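PDB 6K10: aldehyde dehydrogenase from Staphylococcus aureus, which oxidises the carotenoid aldehyde 4,4'-diaponeurosporenal to the carboxylic acid with NAD+, a step in making the pigment staphyloxanthin. Local coordinates for residues Arg159-Thr164 / Asn168-Ile173; Lys79-Arg82 / Asn87-Lys90; Val128-Ile133 / Lys425-Thr430; Val191-Thr194 / Asn198-Lys201; Pro120-Phe125 / Glu343-Ile348. The protein carries 1 engineered substitution. All blocks are in the same frame, centred on the assembly; numbering follows the deposited sequence.

In the fold
All five contacts lie in the aldehyde dehydrogenase fold. Interactions 1 to 4 are buried; interaction 5 is only partly so. Interactions 1 and 4 are helix-on-strand contacts, and their strands, 170-172 and 190-194, belong to one sheet; the first adds polar bonds to its packing, the second is apolar. Interaction 2 lies within one long helix and is purely apolar, with exposed Lys-79 nearby. Interaction 3 joins two helices through one buried hydrogen bond. It touches interactions 1, 2 and 4, through Phe-129, Ile-133 and Pro-131 among others. Interaction 5 brings together two loops at the active site and rests on rings and an amide. Its loop 120-125 runs directly into the helix of interaction 3.

Interaction 1: Arg159-Thr164 / Asn168-Ile173; sequences RLINET and NYIEVI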
# COMPACT_ATOMS: atom_id res chain seq x y z
N ARG A 159 15.45 -25.46 -10.01
CA ARG A 159 15.08 -26.78 -10.51
C ARG A 159 13.60 -27.05 -10.27
O ARG A 159 12.86 -27.43 -11.19
CB ARG A 159 15.93 -27.85 -9.83
CG ARG A 159 17.35 -27.98 -10.34
CD ARG A 159 17.92 -29.35 -9.99
NE ARG A 159 18.68 -29.33 -8.74
CZ ARG A 159 18.38 -30.08 -7.68
NH1 ARG A 159 19.13 -30.01 -6.58
NH2 ARG A 159 17.35 -30.91 -7.71
N LEU A 160 13.16 -26.88 -9.02
CA LEU A 160 11.77 -27.11 -8.65
C LEU A 160 10.82 -26.34 -9.55
O LEU A 160 9.85 -26.90 -10.09
CB LEU A 160 11.58 -26.73 -7.18
CG LEU A 160 10.26 -27.04 -6.49
CD1 LEU A 160 9.18 -25.98 -6.73
CD2 LEU A 160 9.84 -28.35 -7.05
N ILE A 161 11.07 -25.04 -9.71
CA ILE A 161 10.17 -24.19 -10.48
C ILE A 161 10.17 -24.60 -11.95
O ILE A 161 9.11 -24.77 -12.56
CB ILE A 161 10.56 -22.71 -10.31
CG1 ILE A 161 10.26 -22.25 -8.88
CG2 ILE A 161 9.85 -21.85 -11.35
CD1 ILE A 161 8.78 -22.25 -8.53
N ASN A 162 11.36 -24.78 -12.53
CA ASN A 162 11.45 -25.04 -13.97
C ASN A 162 10.85 -26.39 -14.34
O ASN A 162 10.33 -26.55 -15.45
CB ASN A 162 12.91 -24.98 -14.43
CG ASN A 162 13.42 -23.56 -14.53
OD1 ASN A 162 14.63 -23.32 -14.56
ND2 ASN A 162 12.50 -22.60 -14.59
N GLU A 163 10.91 -27.37 -13.45
CA GLU A 163 10.35 -28.68 -13.75
C GLU A 163 8.86 -28.77 -13.41
O GLU A 163 8.24 -29.80 -13.70
CB GLU A 163 11.15 -29.76 -13.02
CG GLU A 163 12.62 -29.74 -13.43
CD GLU A 163 13.36 -31.02 -13.10
OE1 GLU A 163 12.80 -32.11 -13.31
OE2 GLU A 163 14.53 -30.91 -12.65
N THR A 164 8.28 -27.71 -12.85
CA THR A 164 6.87 -27.68 -12.49
C THR A 164 6.05 -26.71 -13.32
O THR A 164 4.91 -27.03 -13.68
CB THR A 164 6.71 -27.32 -11.00
OG1 THR A 164 7.56 -28.16 -10.22
CG2 THR A 164 5.27 -27.52 -10.55
N ASN A 168 7.35 -18.89 -18.76
CA ASN A 168 6.58 -17.67 -18.98
C ASN A 168 5.46 -17.49 -17.96
O ASN A 168 4.73 -16.49 -18.04
CB ASN A 168 6.01 -17.66 -20.41
CG ASN A 168 5.22 -18.90 -20.74
OD1 ASN A 168 4.49 -19.44 -19.91
N TYR A 169 5.30 -18.42 -17.02
CA TYR A 169 4.38 -18.24 -15.90
C TYR A 169 5.13 -17.91 -14.61
O TYR A 169 4.87 -16.88 -13.98
CB TYR A 169 3.51 -19.49 -15.71
CG TYR A 169 2.61 -19.42 -14.50
CD1 TYR A 169 1.76 -18.34 -14.30
CD2 TYR A 169 2.61 -20.44 -13.55
CE1 TYR A 169 0.94 -18.27 -13.19
CE2 TYR A 169 1.79 -20.38 -12.44
CZ TYR A 169 0.95 -19.29 -12.26
OH TYR A 169 0.14 -19.23 -11.16
N ILE A 170 6.06 -18.77 -14.22
CA ILE A 170 6.96 -18.52 -13.09
C ILE A 170 8.37 -18.91 -13.53
O ILE A 170 8.58 -20.01 -14.04
CB ILE A 170 6.55 -19.31 -11.83
CG1 ILE A 170 5.13 -18.96 -11.40
CG2 ILE A 170 7.52 -19.03 -10.70
CD1 ILE A 170 4.57 -19.88 -10.34
N GLU A 171 9.32 -18.00 -13.32
CA GLU A 171 10.70 -18.22 -13.71
C GLU A 171 11.62 -17.77 -12.58
O GLU A 171 11.30 -16.84 -11.84
CB GLU A 171 11.04 -17.46 -15.01
CG GLU A 171 12.50 -17.51 -15.45
CD GLU A 171 13.00 -18.92 -15.76
OE1 GLU A 171 13.23 -19.21 -16.96
OE2 GLU A 171 13.19 -19.72 -14.82
N VAL A 172 12.76 -18.45 -12.46
CA VAL A 172 13.77 -18.14 -11.46
C VAL A 172 15.02 -17.64 -12.16
O VAL A 172 15.52 -18.29 -13.09
CB VAL A 172 14.08 -19.37 -10.58
CG1 VAL A 172 15.24 -19.06 -9.65
CG2 VAL A 172 12.86 -19.79 -9.80
N ILE A 173 15.53 -16.50 -11.71
CA ILE A 173 16.72 -15.88 -12.28
C ILE A 173 17.82 -15.93 -11.22
O ILE A 173 17.74 -15.25 -10.19
CB ILE A 173 16.47 -14.43 -12.71
CG1 ILE A 173 15.30 -14.36 -13.69
CG2 ILE A 173 17.73 -13.83 -13.31
CD1 ILE A 173 15.62 -14.93 -15.04
O HOH W 1 9.66 -22.25 -15.06
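Helix residues 159-164 and strand 170-172 run roughly antiparallel, at 146° with their axes 7.8 Å apart at closest, and Ile-161 sits opposite Glu-171. Ile-161 carries the apolar part. CG1 stands beside the backbone N (chi1 -69°), which leaves CG2 anti to that N and against Ile-170. There CG2 touches the carbonyl O of Ile-170 at 3.5 Å and the CG2 methyl of that residue at 3.7 Å. The CG1 branch turns the other way and packs 3.7 Å from Val-172 CG2. Ile-161 lies crosswise to both side chains, so it sits over the two strand residues that face the helix.

The polar part lies one residue further along the helix. Asn-162 ND2 donates to Glu-171 OE2 at 3.0 Å. The bond is nearly straight and lies in the amide plane. On the acceptor it arrives on the syn side of OE2, 32° out of the carboxylate plane. Glu-171 starts away from the helix, but its chain bends at chi2 and brings the carboxylate back. OE2 also accepts from Val-172 N at 2.7 Å, through its anti lone pair. Lys-158 adds a salt bridge to OE2 and a hydrogen bond to Asn-162 OD1, and probably steadies the negative charge. A water accepts from Asn-162 ND2 and donates to Ile-170 O. Helix 126-138 packs against Ile-161 and Ile-170. The contact closes the second half of the beta-alpha-beta unit 141-145, 151-164, 170-172, a unit typical of the Rossmann-like NAD-binding domain of aldehyde dehydrogenases.

Interaction 2: Lys79-Arg82 / Asn87-Lys90; sequences KIAR and NWTK
Trp-88 reaches back to Ala-81 within a single long helix, 63-89. The two residues are seven positions apart, which is two turns, and this i to i+7 spacing puts them on the same side of the helix. Their CA atoms are 8.4 Å apart.

The tight part is made by the six-membered ring of the indole. Trp-88 has CG anti to its carbonyl carbon (chi1 -64°), and its CB points toward the earlier turns. This brings CZ3 and CH2 against Ala-81. The CH2 atom of Trp-88 is 3.7 Å from Ala-81 CA, and the approach to the ring is oblique. Both CA and CB of Ala-81 touch the ring. Both residues are buried. Ala-81 also packs against Ile-133 of helix 126-138, and Trp-88 against Lys-425 of helix 425-430.

The loose part lies one residue earlier. Ile-80 is partly exposed, the end of its side chain leads away, and its CG2 comes only to 4.4 Å from Trp-88 CZ2. Further round, Lys-79 and Asn-87 are exposed to solvent. The helix ends just after the contact, and Lys-90 is the first residue to leave helical angles. No hydrogen bond crosses between the segments. The contact is apolar packing, and its side-chain core is the Ala-81 CB methyl lying 3.7 Å from Trp-88 CZ3.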
# COMPACT_ATOMS: atom_id res chain seq x y z
N LYS A 79 -1.76 -24.70 1.35
CA LYS A 79 -3.02 -25.36 1.67
C LYS A 79 -4.11 -24.34 1.99
O LYS A 79 -5.23 -24.44 1.48
CB LYS A 79 -2.81 -26.32 2.85
CG LYS A 79 -4.03 -27.09 3.29
CD LYS A 79 -4.65 -26.43 4.51
CE LYS A 79 -5.77 -27.25 5.11
NZ LYS A 79 -5.83 -27.16 6.60
N ILE A 80 -3.80 -23.35 2.82
CA ILE A 80 -4.80 -22.37 3.24
C ILE A 80 -5.22 -21.49 2.07
O ILE A 80 -6.41 -21.24 1.85
CB ILE A 80 -4.27 -21.53 4.42
CG1 ILE A 80 -4.11 -22.40 5.67
CG2 ILE A 80 -5.19 -20.33 4.69
CD1 ILE A 80 -3.14 -21.84 6.69
N ALA A 81 -4.25 -21.01 1.30
CA ALA A 81 -4.56 -20.17 0.14
C ALA A 81 -5.43 -20.92 -0.87
O ALA A 81 -6.38 -20.35 -1.41
CB ALA A 81 -3.27 -19.69 -0.52
N ARG A 82 -5.12 -22.19 -1.11
CA ARG A 82 -5.89 -22.95 -2.09
C ARG A 82 -7.33 -23.17 -1.63
O ARG A 82 -8.27 -23.10 -2.44
CB ARG A 82 -5.19 -24.27 -2.37
CG ARG A 82 -5.75 -25.05 -3.52
CD ARG A 82 -4.81 -26.19 -3.85
NE ARG A 82 -4.67 -27.19 -2.78
CZ ARG A 82 -5.66 -27.78 -2.10
NH1 ARG A 82 -6.94 -27.51 -2.35
NH2 ARG A 82 -5.36 -28.66 -1.16
N ASN A 87 -13.04 -17.65 -1.51
CA ASN A 87 -13.41 -16.58 -0.59
C ASN A 87 -12.61 -15.31 -0.87
O ASN A 87 -13.18 -14.21 -0.95
CB ASN A 87 -13.19 -17.03 0.85
CG ASN A 87 -13.66 -16.00 1.88
OD1 ASN A 87 -14.63 -15.28 1.65
ND2 ASN A 87 -12.96 -15.94 3.01
N TRP A 88 -11.29 -15.45 -1.04
CA TRP A 88 -10.44 -14.28 -1.22
C TRP A 88 -10.71 -13.56 -2.53
O TRP A 88 -10.71 -12.32 -2.58
CB TRP A 88 -8.96 -14.67 -1.16
CG TRP A 88 -8.49 -15.21 0.15
CD1 TRP A 88 -9.18 -15.26 1.32
CD2 TRP A 88 -7.18 -15.74 0.44
NE1 TRP A 88 -8.41 -15.81 2.31
CE2 TRP A 88 -7.17 -16.11 1.80
CE3 TRP A 88 -6.02 -15.94 -0.33
CZ2 TRP A 88 -6.06 -16.67 2.41
CZ3 TRP A 88 -4.92 -16.50 0.29
CH2 TRP A 88 -4.94 -16.85 1.64
N THR A 89 -10.93 -14.31 -3.61
CA THR A 89 -10.97 -13.72 -4.95
C THR A 89 -12.36 -13.28 -5.39
O THR A 89 -12.47 -12.48 -6.32
CB THR A 89 -10.43 -14.70 -5.99
OG1 THR A 89 -11.28 -15.86 -6.04
CG2 THR A 89 -9.00 -15.13 -5.65
N LYS A 90 -13.42 -13.78 -4.74
CA LYS A 90 -14.76 -13.53 -5.25
C LYS A 90 -15.14 -12.06 -5.10
O LYS A 90 -14.85 -11.42 -4.09
CB LYS A 90 -15.77 -14.45 -4.54
CG LYS A 90 -16.44 -13.89 -3.29
CD LYS A 90 -17.60 -14.78 -2.83

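Interaction 3: Val128-Ile133 / Lys425-Thr430; sequences VFEPLI and KYSFDT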
# COMPACT_ATOMS: atom_id res chain seq x y z
N VAL A 128 11.11 -16.75 -0.67
CA VAL A 128 10.68 -16.87 -2.06
C VAL A 128 9.21 -17.27 -2.15
O VAL A 128 8.43 -16.66 -2.88
CB VAL A 128 11.58 -17.86 -2.82
CG1 VAL A 128 10.89 -18.34 -4.10
CG2 VAL A 128 12.92 -17.23 -3.17
N PHE A 129 8.81 -18.29 -1.38
CA PHE A 129 7.55 -18.96 -1.69
C PHE A 129 6.33 -18.38 -0.97
O PHE A 129 5.23 -18.46 -1.51
CB PHE A 129 7.68 -20.46 -1.41
CG PHE A 129 8.50 -21.18 -2.46
CD1 PHE A 129 7.90 -21.60 -3.63
CD2 PHE A 129 9.86 -21.41 -2.29
CE1 PHE A 129 8.63 -22.25 -4.60
CE2 PHE A 129 10.59 -22.05 -3.27
CZ PHE A 129 9.97 -22.47 -4.43
N GLU A 130 6.50 -17.78 0.22
CA GLU A 130 5.35 -17.10 0.81
C GLU A 130 4.88 -15.91 -0.04
O GLU A 130 3.67 -15.79 -0.28
CB GLU A 130 5.64 -16.70 2.26
CG GLU A 130 4.49 -15.94 2.90
CD GLU A 130 3.15 -16.67 2.76
OE1 GLU A 130 2.13 -16.00 2.51
OE2 GLU A 130 3.12 -17.91 2.90
N PRO A 131 5.77 -15.03 -0.53
CA PRO A 131 5.28 -14.06 -1.53
C PRO A 131 4.71 -14.72 -2.77
O PRO A 131 3.67 -14.27 -3.28
CB PRO A 131 6.53 -13.22 -1.86
CG PRO A 131 7.47 -13.46 -0.76
CD PRO A 131 7.20 -14.83 -0.23
N LEU A 132 5.35 -15.78 -3.26
CA LEU A 132 4.90 -16.42 -4.49
C LEU A 132 3.47 -16.94 -4.36
O LEU A 132 2.66 -16.82 -5.29
CB LEU A 132 5.84 -17.57 -4.87
CG LEU A 132 5.51 -18.25 -6.20
CD1 LEU A 132 5.74 -17.29 -7.36
CD2 LEU A 132 6.30 -19.53 -6.39
N ILE A 133 3.15 -17.55 -3.21
CA ILE A 133 1.78 -18.02 -2.97
C ILE A 133 0.79 -16.89 -3.18
O ILE A 133 -0.23 -17.04 -3.87
CB ILE A 133 1.66 -18.61 -1.56
CG1 ILE A 133 2.52 -19.87 -1.42
CG2 ILE A 133 0.21 -18.95 -1.26
CD1 ILE A 133 2.79 -20.24 0.02
N LYS A 425 -3.81 -13.93 3.99
CA LYS A 425 -4.54 -13.16 2.99
C LYS A 425 -3.80 -11.88 2.61
O LYS A 425 -3.99 -11.37 1.50
CB LYS A 425 -5.95 -12.84 3.50
CG LYS A 425 -6.83 -12.14 2.47
CD LYS A 425 -8.26 -11.96 2.94
CE LYS A 425 -9.09 -11.30 1.85
NZ LYS A 425 -8.72 -9.87 1.63
N TYR A 426 -2.95 -11.36 3.50
CA TYR A 426 -2.20 -10.15 3.16
C TYR A 426 -1.22 -10.40 2.02
O TYR A 426 -0.92 -9.47 1.26
CB TYR A 426 -1.47 -9.62 4.40
CG TYR A 426 -2.41 -9.24 5.52
CD1 TYR A 426 -3.06 -8.02 5.53
CD2 TYR A 426 -2.66 -10.13 6.56
CE1 TYR A 426 -3.93 -7.67 6.55
CE2 TYR A 426 -3.53 -9.80 7.59
CZ TYR A 426 -4.16 -8.57 7.58
OH TYR A 426 -5.02 -8.24 8.60
N SER A 427 -0.71 -11.63 1.89
CA SER A 427 0.09 -11.97 0.73
C SER A 427 -0.73 -11.85 -0.55
O SER A 427 -0.26 -11.30 -1.56
CB SER A 427 0.64 -13.39 0.87
OG SER A 427 1.59 -13.46 1.93
N PHE A 428 -1.97 -12.33 -0.51
CA PHE A 428 -2.88 -12.17 -1.64
C PHE A 428 -3.19 -10.70 -1.89
O PHE A 428 -3.11 -10.21 -3.03
CB PHE A 428 -4.17 -12.97 -1.38
CG PHE A 428 -5.31 -12.63 -2.30
CD1 PHE A 428 -5.49 -13.33 -3.49
CD2 PHE A 428 -6.23 -11.65 -1.97
CE1 PHE A 428 -6.54 -13.03 -4.32
CE2 PHE A 428 -7.28 -11.35 -2.81
CZ PHE A 428 -7.44 -12.05 -3.98
N ASP A 429 -3.56 -9.97 -0.83
CA ASP A 429 -3.87 -8.55 -0.96
C ASP A 429 -2.73 -7.77 -1.61
O ASP A 429 -2.96 -6.89 -2.44
CB ASP A 429 -4.19 -7.95 0.41
CG ASP A 429 -5.44 -8.53 1.04
OD1 ASP A 429 -6.24 -9.17 0.32
OD2 ASP A 429 -5.63 -8.35 2.26
N THR A 430 -1.49 -8.09 -1.23
CA THR A 430 -0.33 -7.33 -1.71
C THR A 430 -0.23 -7.38 -3.23
O THR A 430 0.10 -6.37 -3.86
CB THR A 430 0.94 -7.86 -1.05
OG1 THR A 430 0.94 -7.51 0.34
CG2 THR A 430 2.19 -7.29 -1.71
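Glu-130 and Ser-427 make the one direct link between these helix segments, a buried hydrogen bond. Along helix 126-138, Val-128 comes first. It lies far from the partner helix and packs on Ile-144. Phe-129 follows, and its ring meets that of Phe-125.

Glu-130 then reaches across. Its CG lies anti to the backbone N (chi1 178°), and the chain bends at chi2 (52°), which carries the carboxylate to the second helix. Ser-427 OG donates to Glu-130 OE1 at 2.7 Å and uses the anti lone pair, away from the other oxygen. The serine CB follows closely, 3.4 Å from the same OE1. The remaining oxygen, OE2, is hydrogen-bonded to Ser-77 OG of helix 63-89, so both carboxylate oxygens have a hydroxyl partner. This would help to keep a buried charge. Ser-427 OG is also hydrogen-bonded to His-423 N, which helps to hold the hydroxyl in place.

Pro-131 has no N-H to give, and the helix is kinked here. Regular bonding resumes with Leu-132 N to Val-128 O at 3.2 Å. Leu-132 faces away from the partner helix. The side chain of Ser-427 is about 8 Å from that of Glu-217, a predicted active-site residue. Around the pair, Ile-133 and Phe-428 touch helix 63-89, Leu-132 strand 141-145, and Pro-131 and Thr-430 strand 190-194, while Tyr-426 packs on Ile-107 of the second subunit.

Interaction 4: Val191-Thr194 / Asn198-Lys201; sequences VFFT and NVGK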
# COMPACT_ATOMS: atom_id res chain seq x y z
N VAL A 191 6.69 -5.04 -7.44
CA VAL A 191 7.99 -5.50 -6.96
C VAL A 191 7.88 -5.81 -5.48
O VAL A 191 7.45 -4.96 -4.69
CB VAL A 191 9.10 -4.47 -7.22
CG1 VAL A 191 10.39 -4.91 -6.55
CG2 VAL A 191 9.31 -4.27 -8.71
N PHE A 192 8.25 -7.03 -5.09
CA PHE A 192 8.26 -7.47 -3.70
C PHE A 192 9.70 -7.77 -3.31
O PHE A 192 10.35 -8.60 -3.95
CB PHE A 192 7.37 -8.71 -3.51
CG PHE A 192 7.18 -9.11 -2.07
CD1 PHE A 192 8.22 -9.70 -1.35
CD2 PHE A 192 5.97 -8.90 -1.43
CE1 PHE A 192 8.05 -10.07 -0.03
CE2 PHE A 192 5.80 -9.27 -0.10
CZ PHE A 192 6.84 -9.85 0.59
N PHE A 193 10.19 -7.09 -2.28
CA PHE A 193 11.59 -7.17 -1.88
C PHE A 193 11.72 -7.40 -0.38
O PHE A 193 11.11 -6.69 0.41
CB PHE A 193 12.35 -5.90 -2.28
CG PHE A 193 13.71 -5.80 -1.64
CD1 PHE A 193 14.81 -6.39 -2.23
CD2 PHE A 193 13.89 -5.10 -0.46
CE1 PHE A 193 16.05 -6.31 -1.65
CE2 PHE A 193 15.13 -5.01 0.13
CZ PHE A 193 16.22 -5.61 -0.46
N THR A 194 12.54 -8.39 -0.01
CA THR A 194 12.99 -8.59 1.36
C THR A 194 14.51 -8.57 1.36
O THR A 194 15.13 -9.30 0.58
CB THR A 194 12.49 -9.92 1.94
OG1 THR A 194 11.06 -9.95 1.89
CG2 THR A 194 12.93 -10.08 3.40
N ASN A 198 20.17 -1.09 2.33
CA ASN A 198 20.95 -0.60 1.19
C ASN A 198 20.32 -1.01 -0.14
O ASN A 198 20.06 -0.17 -1.00
CB ASN A 198 22.39 -1.10 1.28
N VAL A 199 20.07 -2.31 -0.31
CA VAL A 199 19.50 -2.79 -1.56
C VAL A 199 18.05 -2.34 -1.71
O VAL A 199 17.59 -2.03 -2.81
CB VAL A 199 19.63 -4.33 -1.65
CG1 VAL A 199 18.94 -4.86 -2.90
CG2 VAL A 199 21.09 -4.73 -1.64
N GLY A 200 17.31 -2.28 -0.60
CA GLY A 200 15.94 -1.82 -0.66
C GLY A 200 15.82 -0.41 -1.21
O GLY A 200 14.89 -0.09 -1.95
N LYS A 201 16.77 0.47 -0.85
CA LYS A 201 16.79 1.81 -1.41
C LYS A 201 17.00 1.78 -2.91
O LYS A 201 16.39 2.56 -3.65
CB LYS A 201 17.87 2.65 -0.73
CG LYS A 201 17.61 2.96 0.74
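The beta-alpha-beta unit 190-194, 197-209, 214-217 holds this contact, in which Phe-193 of the first strand packs on Val-199 and Gly-200 of the helix. Gly-200 ends a Gly-x-x-x-x-Gly sequence at the start of that helix. In aldehyde dehydrogenases this sequence belongs to the NAD-binding Rossmann-like fold, so the segment is probably close to the cofactor site.

Phe-193 points toward the helix, with CG anti to the backbone N (chi1 167°). This extends the ring out from the strand to the first turn of the helix. The CE1 corner meets Val-199: CE1 of Phe-193 is 3.5 Å from Val-199 CG1, and the valine lies crosswise to the phenylalanine. CE2 and CZ meet backbone. Phe-193 CE2 is 3.4 Å from Gly-200 CA, and Phe-193 CZ is 3.5 Å from Gly-200 N. Both partners approach the ring obliquely. Gly-200 has no side chain, and this lets the ring come close to the helix backbone; the CA atoms of Phe-193 and Gly-200 are 7.0 Å apart. The contact has no hydrogen bond across it. Close by, Val-199 N is hydrogen-bonded to Ser-196 OG, at the beginning of the helix.

The side chain of Phe-193 is about 6 Å from that of Glu-217, a predicted active-site residue. It also packs on Leu-216 of strand 214-217 and on Val-203 one turn further along helix 197-209. Behind the strand, helix 126-138 packs against Phe-192 and Thr-194. On the outer side of helix 197-209, Lys-201 touches Leu-211 of the second subunit.

Interaction 5: Pro120-Phe125 / Glu343-Ile348; sequences PFNYPF and EIFGPI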
# COMPACT_ATOMS: atom_id res chain seq x y z
N PRO A 120 16.23 -12.74 0.14
CA PRO A 120 17.60 -12.74 0.65
C PRO A 120 18.06 -14.12 1.09
O PRO A 120 17.40 -15.12 0.79
CB PRO A 120 17.50 -11.78 1.84
CG PRO A 120 16.13 -12.04 2.38
CD PRO A 120 15.25 -12.40 1.19
N PHE A 121 19.19 -14.19 1.79
CA PHE A 121 19.85 -15.45 2.10
C PHE A 121 19.35 -16.14 3.36
O PHE A 121 19.57 -17.35 3.51
CB PHE A 121 21.37 -15.24 2.23
CG PHE A 121 21.77 -14.53 3.50
CD1 PHE A 121 21.92 -15.23 4.69
CD2 PHE A 121 22.05 -13.17 3.50
CE1 PHE A 121 22.29 -14.58 5.86
CE2 PHE A 121 22.43 -12.53 4.66
CZ PHE A 121 22.55 -13.24 5.84
N ASN A 122 18.71 -15.42 4.29
CA ASN A 122 18.58 -15.94 5.65
C ASN A 122 17.45 -16.95 5.79
O ASN A 122 17.62 -17.96 6.50
CB ASN A 122 18.42 -14.79 6.65
CG ASN A 122 17.21 -13.91 6.36
OD1 ASN A 122 16.92 -13.59 5.21
ND2 ASN A 122 16.52 -13.51 7.42
N TYR A 123 16.31 -16.72 5.16
CA TYR A 123 15.28 -17.74 4.99
C TYR A 123 15.04 -17.86 3.49
O TYR A 123 13.99 -17.43 2.97
CB TYR A 123 14.00 -17.41 5.76
CG TYR A 123 14.22 -17.40 7.26
CD1 TYR A 123 14.76 -16.29 7.89
CD2 TYR A 123 13.91 -18.51 8.03
CE1 TYR A 123 14.97 -16.27 9.25
CE2 TYR A 123 14.12 -18.50 9.40
CZ TYR A 123 14.65 -17.38 10.00
OH TYR A 123 14.86 -17.37 11.36
N PRO A 124 16.00 -18.43 2.76
CA PRO A 124 16.03 -18.27 1.30
C PRO A 124 14.92 -18.99 0.59
O PRO A 124 14.63 -18.66 -0.57
CB PRO A 124 17.40 -18.83 0.92
CG PRO A 124 17.70 -19.84 1.99
CD PRO A 124 17.07 -19.31 3.25
N PHE A 125 14.28 -19.97 1.23
CA PHE A 125 13.17 -20.70 0.64
C PHE A 125 11.84 -20.02 0.99
O PHE A 125 11.06 -19.68 0.10
CB PHE A 125 13.21 -22.16 1.11
CG PHE A 125 12.11 -23.01 0.56
CD1 PHE A 125 10.91 -23.15 1.25
CD2 PHE A 125 12.27 -23.70 -0.63
CE1 PHE A 125 9.90 -23.95 0.75
CE2 PHE A 125 11.26 -24.49 -1.13
CZ PHE A 125 10.07 -24.62 -0.44
N GLU A 343 22.91 -3.35 12.20
CA GLU A 343 22.09 -4.53 12.43
C GLU A 343 22.99 -5.75 12.55
O GLU A 343 23.75 -6.07 11.63
CB GLU A 343 21.08 -4.71 11.28
CG GLU A 343 20.18 -5.93 11.43
CD GLU A 343 19.03 -5.94 10.43
OE1 GLU A 343 18.98 -5.03 9.56
OE2 GLU A 343 18.17 -6.84 10.51
N ILE A 344 22.91 -6.43 13.69
CA ILE A 344 23.86 -7.49 13.99
C ILE A 344 23.67 -8.67 13.05
O ILE A 344 24.63 -9.16 12.44
CB ILE A 344 23.74 -7.92 15.46
CG1 ILE A 344 24.01 -6.71 16.36
CG2 ILE A 344 24.70 -9.05 15.78
CD1 ILE A 344 23.69 -6.94 17.80
N PHE A 345 22.43 -9.14 12.91
CA PHE A 345 22.10 -10.26 12.03
C PHE A 345 23.00 -11.46 12.31
O PHE A 345 23.56 -12.09 11.41
CB PHE A 345 22.18 -9.84 10.56
CG PHE A 345 21.01 -10.29 9.73
CD1 PHE A 345 19.77 -9.69 9.87
CD2 PHE A 345 21.16 -11.31 8.80
CE1 PHE A 345 18.70 -10.11 9.10
CE2 PHE A 345 20.09 -11.73 8.03
CZ PHE A 345 18.86 -11.13 8.18
N GLY A 346 23.16 -11.76 13.60
CA GLY A 346 24.02 -12.82 14.05
C GLY A 346 23.83 -13.10 15.52
O GLY A 346 23.06 -12.43 16.21
N PRO A 347 24.54 -14.11 16.05
CA PRO A 347 24.32 -14.59 17.42
C PRO A 347 25.10 -13.81 18.47
O PRO A 347 25.70 -14.39 19.39
CB PRO A 347 24.77 -16.04 17.34
CG PRO A 347 25.90 -16.00 16.35
CD PRO A 347 25.57 -14.91 15.35
N ILE A 348 25.11 -12.49 18.36
CA ILE A 348 25.69 -11.60 19.36
C ILE A 348 24.55 -10.78 19.95
O ILE A 348 23.81 -10.12 19.21
CB ILE A 348 26.77 -10.69 18.76
CG1 ILE A 348 27.83 -11.52 18.04
CG2 ILE A 348 27.41 -9.85 19.85
CD1 ILE A 348 28.90 -10.69 17.35
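Phe-345 lays the CE2-CZ side of its ring against Phe-121 and Asn-122 at the active site of the aldehyde dehydrogenase fold. Its loop belongs to the catalytic domain and that of Phe-121 and Asn-122 to the NAD-binding domain. Both carry sequences characteristic of the family, Glu-Ile-Phe-Gly-Pro and Pro-Phe-Asn-Tyr-Pro.

Phe-121 CZ comes to the edge of the Phe-345 ring, near its plane, 3.6 Å from Phe-345 CE2. The ring planes stand at 75° with centroids 5.8 Å apart. The pair is oblique, and the two side chains reach past one another from opposing loops.

Asn-122 lies across Phe-345, with CB 3.7 Å from Phe-345 CE2 and its amide plane turned 51° from the ring. Its chi1 of 59° brings the amide alongside Phe-345 CZ. The amide nitrogen is hydrogen-bonded to Gln-249 O, which fixes the amide beside the ring. In relatives the asparagine of this sequence helps to form the oxyanion hole.

The side chain of Phe-345 is about 4 Å from that of Ser-251, an engineered residue at the predicted catalytic position. The closest approach between the loops is from Asn-122 ND2 to Phe-345 CZ, at 3.4 Å.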